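Local atomic coordinates of WGR domain-containing protein (Bacteroides fragilis, PDB entry 2RA8), a protein that is of unknown function but joins a WGR domain, a module often associated with nucleic-acid binding, to a leucine-rich-repeat domain. Residues F43-A46 with G47-E50; D148-F151 with E152-E155. All coordinates share one frame; numbering follows the deposited sequence.

Contact 1: F43-A46 with G47-E50; sequences FSSA and GEAE
Phe43 meets Ala49 where the loop after strand 37-42 turns into helix 46-62, a local contact that illustrates how a helix start is fixed by a polar cap and an apolar contact together. The ring of Phe43 lies against the first turn, with Ala49 CA over one of its faces as a CH-pi contact, 4.2 Å from the ring centroid and 28° off the normal. Its CG stands anti to the carbonyl carbon, which brings the ring alongside the helix, while Phe43 CB packs on Ala49 CB at 4.0 Å. Both side chains also touch Val25 of strand 24-31, tying the helix start to the antiparallel sheet. Ser44 adds a van der Waals touch, its OG lying 3.3 Å from Glu48 CG, a carbon that also passes close to Ser45 OG before the Glu48 carboxylate leads away from the loop. Ser45 is the N-cap. With chi1 at 65°, its OG is tucked between backbone N and carbonyl carbon and accepts from Glu48 N at 3.2 Å, the N-H pointing almost straight at it (165°). The carbonyl of Ser45 then opens the helical pattern by accepting from Ala49 N. Ala46 repeats that step one residue on: its O receives Glu50 N at 3.0 Å, and Glu50 CG, set beside its own backbone N, lies 3.2 Å from Ala46 O. The cap thus satisfies an N-H of the first turn that has no preceding helical carbonyl to use, and carboxylates near the N-terminal end of the helix, Glu48 foremost, would probably interact favourably with its dipole.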
loop_
_atom_site.group_PDB
_atom_site.type_symbol
_atom_site.label_atom_id
_atom_site.label_comp_id
_atom_site.label_asym_id
_atom_site.label_seq_id
_atom_site.Cartn_x
_atom_site.Cartn_y
_atom_site.Cartn_z
ATOM N N PHE A 43 -11.226 16.463 -25.649
ATOM C CA PHE A 43 -12.526 15.813 -25.700
ATOM C C PHE A 43 -13.248 16.129 -26.989
ATOM O O PHE A 43 -12.935 17.110 -27.671
ATOM C CB PHE A 43 -13.372 16.253 -24.498
ATOM C CG PHE A 43 -12.891 15.693 -23.198
ATOM C CD1 PHE A 43 -13.455 14.534 -22.680
ATOM C CD2 PHE A 43 -11.824 16.276 -22.532
ATOM C CE1 PHE A 43 -12.962 13.965 -21.521
ATOM C CE2 PHE A 43 -11.327 15.710 -21.374
ATOM C CZ PHE A 43 -11.899 14.549 -20.870
ATOM N N SER A 44 -14.219 15.284 -27.316
ATOM C CA SER A 44 -15.016 15.414 -28.526
ATOM C C SER A 44 -15.791 16.703 -28.627
ATOM O O SER A 44 -16.143 17.125 -29.728
ATOM C CB SER A 44 -15.991 14.240 -28.633
ATOM O OG SER A 44 -16.850 14.186 -27.506
ATOM N N SER A 45 -16.060 17.341 -27.492
ATOM C CA SER A 45 -16.819 18.591 -27.496
ATOM C C SER A 45 -16.662 19.343 -26.199
ATOM O O SER A 45 -16.172 18.797 -25.214
ATOM C CB SER A 45 -18.298 18.291 -27.699
ATOM O OG SER A 45 -18.799 17.568 -26.585
ATOM N N ALA A 46 -17.092 20.599 -26.181
ATOM C CA ALA A 46 -16.994 21.405 -24.969
ATOM C C ALA A 46 -17.851 20.806 -23.874
ATOM O O ALA A 46 -17.530 20.905 -22.688
ATOM C CB ALA A 46 -17.434 22.842 -25.260
ATOM N N GLY A 47 -18.942 20.165 -24.282
ATOM C CA GLY A 47 -19.855 19.549 -23.337
ATOM C C GLY A 47 -19.227 18.387 -22.603
ATOM O O GLY A 47 -19.344 18.268 -21.382
ATOM N N GLU A 48 -18.555 17.523 -23.353
ATOM C CA GLU A 48 -17.895 16.374 -22.762
ATOM C C GLU A 48 -16.746 16.814 -21.881
ATOM O O GLU A 48 -16.472 16.202 -20.858
ATOM C CB GLU A 48 -17.375 15.445 -23.862
ATOM C CG GLU A 48 -18.473 14.788 -24.691
ATOM C CD GLU A 48 -19.418 13.955 -23.845
ATOM O OE1 GLU A 48 -18.942 13.306 -22.888
ATOM O OE2 GLU A 48 -20.634 13.938 -24.139
ATOM N N ALA A 49 -16.070 17.883 -22.284
ATOM C CA ALA A 49 -14.943 18.400 -21.523
ATOM C C ALA A 49 -15.420 18.892 -20.163
ATOM O O ALA A 49 -14.856 18.537 -19.121
ATOM C CB ALA A 49 -14.275 19.528 -22.304
ATOM N N GLU A 50 -16.479 19.696 -20.166
ATOM C CA GLU A 50 -17.029 20.228 -18.918
ATOM C C GLU A 50 -17.547 19.126 -18.025
ATOM O O GLU A 50 -17.399 19.175 -16.803
ATOM C CB GLU A 50 -18.154 21.212 -19.227
ATOM C CG GLU A 50 -17.682 22.459 -19.951
ATOM C CD GLU A 50 -16.969 23.434 -19.033
ATOM O OE1 GLU A 50 -16.484 23.006 -17.961
ATOM O OE2 GLU A 50 -16.888 24.629 -19.392
#

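Contact 2: D148-F151 with E152-E155; sequences DIDF and EEQE
Asp150 and Glu153 grip each other in both directions, a compact example of a turn that is closed by a side chain as well as by its backbone. Among the direct hydrogen bonds, the shortest runs from Asp150 N to Glu153 OE1, 2.8 Å long, and uses the anti lone pair of the carboxylate. Glu153 reaches it because its CG sits beside its own backbone N and the chain beyond is extended, carrying the carboxylate back along the preceding residues. In return, Asp150 O takes two backbone donors: Gln154 N at 3.1 Å, nearly straight at 172°, and Glu153 N in a weak, bent bond. With helical backbone angles at 151-153, the former makes a single alpha-turn in the loop after strand 143-146 of the parallel sheet, in the leucine-rich-repeat region. Tyr29 of the second subunit hydrogen-bonds Glu153 O through its hydroxyl. One water donates to both Ile149 O and Gln154 O, joining the two sides of the turn, and another links Asp148 O with Glu153 OE2. Apolar contacts are fewer. Ile149 CG2 meets Glu153 CB at 3.8 Å, the side chains crossing at about a right angle, and Ile149 and Gln154 both pack on Ile159. A ring-carboxylate pair stands apart: Phe151 and Glu155 run side by side, Glu155 OE2 approaching Phe151 CE1 to 3.2 Å with the planes 57° apart. Like charges also come near, Asp150 OD1 lying 4.1 Å from Glu153 OE1. That proximity would tend to raise the affinity of one group for a proton, an effect the N-H of Asp150 probably offsets by stabilising the Glu153 carboxylate.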
loop_
_atom_site.group_PDB
_atom_site.type_symbol
_atom_site.label_atom_id
_atom_site.label_comp_id
_atom_site.label_asym_id
_atom_site.label_seq_id
_atom_site.Cartn_x
_atom_site.Cartn_y
_atom_site.Cartn_z
ATOM N N ASP A 148 6.083 7.011 13.047
ATOM C CA ASP A 148 5.684 6.596 11.712
ATOM C C ASP A 148 6.716 5.628 11.180
ATOM O O ASP A 148 7.528 5.963 10.312
ATOM C CB ASP A 148 5.544 7.812 10.806
ATOM C CG ASP A 148 4.997 7.464 9.431
ATOM O OD1 ASP A 148 4.298 6.442 9.303
ATOM O OD2 ASP A 148 5.252 8.230 8.480
ATOM N N ILE A 149 6.663 4.419 11.733
ATOM C CA ILE A 149 7.562 3.311 11.412
ATOM C C ILE A 149 6.799 2.239 10.665
ATOM O O ILE A 149 5.883 1.629 11.218
ATOM C CB ILE A 149 8.103 2.646 12.700
ATOM C CG1 ILE A 149 8.515 3.710 13.719
ATOM C CG2 ILE A 149 9.229 1.676 12.347
ATOM C CD1 ILE A 149 9.513 4.698 13.219
ATOM N N ASP A 150 7.188 1.982 9.422
ATOM C CA ASP A 150 6.524 0.973 8.601
ATOM C C ASP A 150 6.891 -0.449 8.943
ATOM O O ASP A 150 7.925 -0.713 9.558
ATOM C CB ASP A 150 6.819 1.224 7.118
ATOM C CG ASP A 150 5.952 2.322 6.527
ATOM O OD1 ASP A 150 5.895 3.427 7.110
ATOM O OD2 ASP A 150 5.326 2.079 5.474
ATOM N N PHE A 151 6.030 -1.373 8.523
ATOM C CA PHE A 151 6.204 -2.806 8.758
ATOM C C PHE A 151 7.589 -3.297 8.396
ATOM O O PHE A 151 8.210 -4.017 9.173
ATOM C CB PHE A 151 5.164 -3.593 7.945
ATOM C CG PHE A 151 5.048 -5.039 8.328
ATOM C CD1 PHE A 151 4.385 -5.415 9.492
ATOM C CD2 PHE A 151 5.579 -6.031 7.512
ATOM C CE1 PHE A 151 4.254 -6.755 9.828
ATOM C CE2 PHE A 151 5.449 -7.373 7.848
ATOM C CZ PHE A 151 4.786 -7.731 9.004
ATOM N N GLU A 152 8.075 -2.905 7.218
ATOM C CA GLU A 152 9.397 -3.316 6.732
ATOM C C GLU A 152 10.548 -2.878 7.593
ATOM O O GLU A 152 11.565 -3.573 7.697
ATOM C CB GLU A 152 9.645 -2.782 5.326
ATOM C CG GLU A 152 9.309 -3.746 4.212
ATOM C CD GLU A 152 9.971 -3.347 2.909
ATOM O OE1 GLU A 152 9.695 -2.231 2.419
ATOM O OE2 GLU A 152 10.774 -4.143 2.378
ATOM N N GLU A 153 10.412 -1.704 8.197
ATOM C CA GLU A 153 11.454 -1.173 9.060
ATOM C C GLU A 153 11.494 -1.988 10.331
ATOM O O GLU A 153 12.561 -2.418 10.777
ATOM C CB GLU A 153 11.173 0.310 9.349
ATOM C CG GLU A 153 11.186 1.183 8.080
ATOM C CD GLU A 153 10.866 2.644 8.354
ATOM O OE1 GLU A 153 9.692 2.962 8.628
ATOM O OE2 GLU A 153 11.790 3.478 8.292
ATOM N N GLN A 154 10.319 -2.209 10.913
ATOM C CA GLN A 154 10.173 -3.006 12.121
ATOM C C GLN A 154 8.690 -3.068 12.463
ATOM O O GLN A 154 7.977 -2.068 12.377
ATOM C CB GLN A 154 11.023 -2.405 13.273
ATOM C CG GLN A 154 10.260 -1.812 14.442
ATOM C CD GLN A 154 11.165 -1.097 15.443
ATOM O OE1 GLN A 154 10.782 -0.070 16.016
ATOM N NE2 GLN A 154 12.359 -1.641 15.668
ATOM N N GLU A 155 8.215 -4.254 12.825
ATOM C CA GLU A 155 6.808 -4.445 13.163
ATOM C C GLU A 155 6.375 -3.573 14.308
ATOM O O GLU A 155 7.151 -3.273 15.211
ATOM C CB GLU A 155 6.522 -5.901 13.513
ATOM C CG GLU A 155 6.642 -6.864 12.347
ATOM C CD GLU A 155 5.911 -8.162 12.620
ATOM O OE1 GLU A 155 6.573 -9.209 12.780
ATOM O OE2 GLU A 155 4.663 -8.127 12.682
HETATM O O HOH W 1 10.430 5.830 9.520
HETATM O O HOH W 2 5.551 -0.816 12.337
#

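Contact 1 comes first along the chain and closes before contact 2 opens. Their centres are 46 Å apart and their nearest atoms about 34 Å, so neither touches the other, and they share no helix, strand or sheet. Residues 43-50 form the junction between strand 37-42 and helix 46-62, within the WGR region. Residues 148-155 belong to the loop that follows strand 143-146 of the parallel sheet. The dimer joins this loop of one chain to the WGR sheet of the other, through Lys14 and Tyr29 of the second subunit. Tyr29 lies on strand 24-31, the strand contact 1 packs against through Val25, yet contact 1 itself touches no other chain of the assembly.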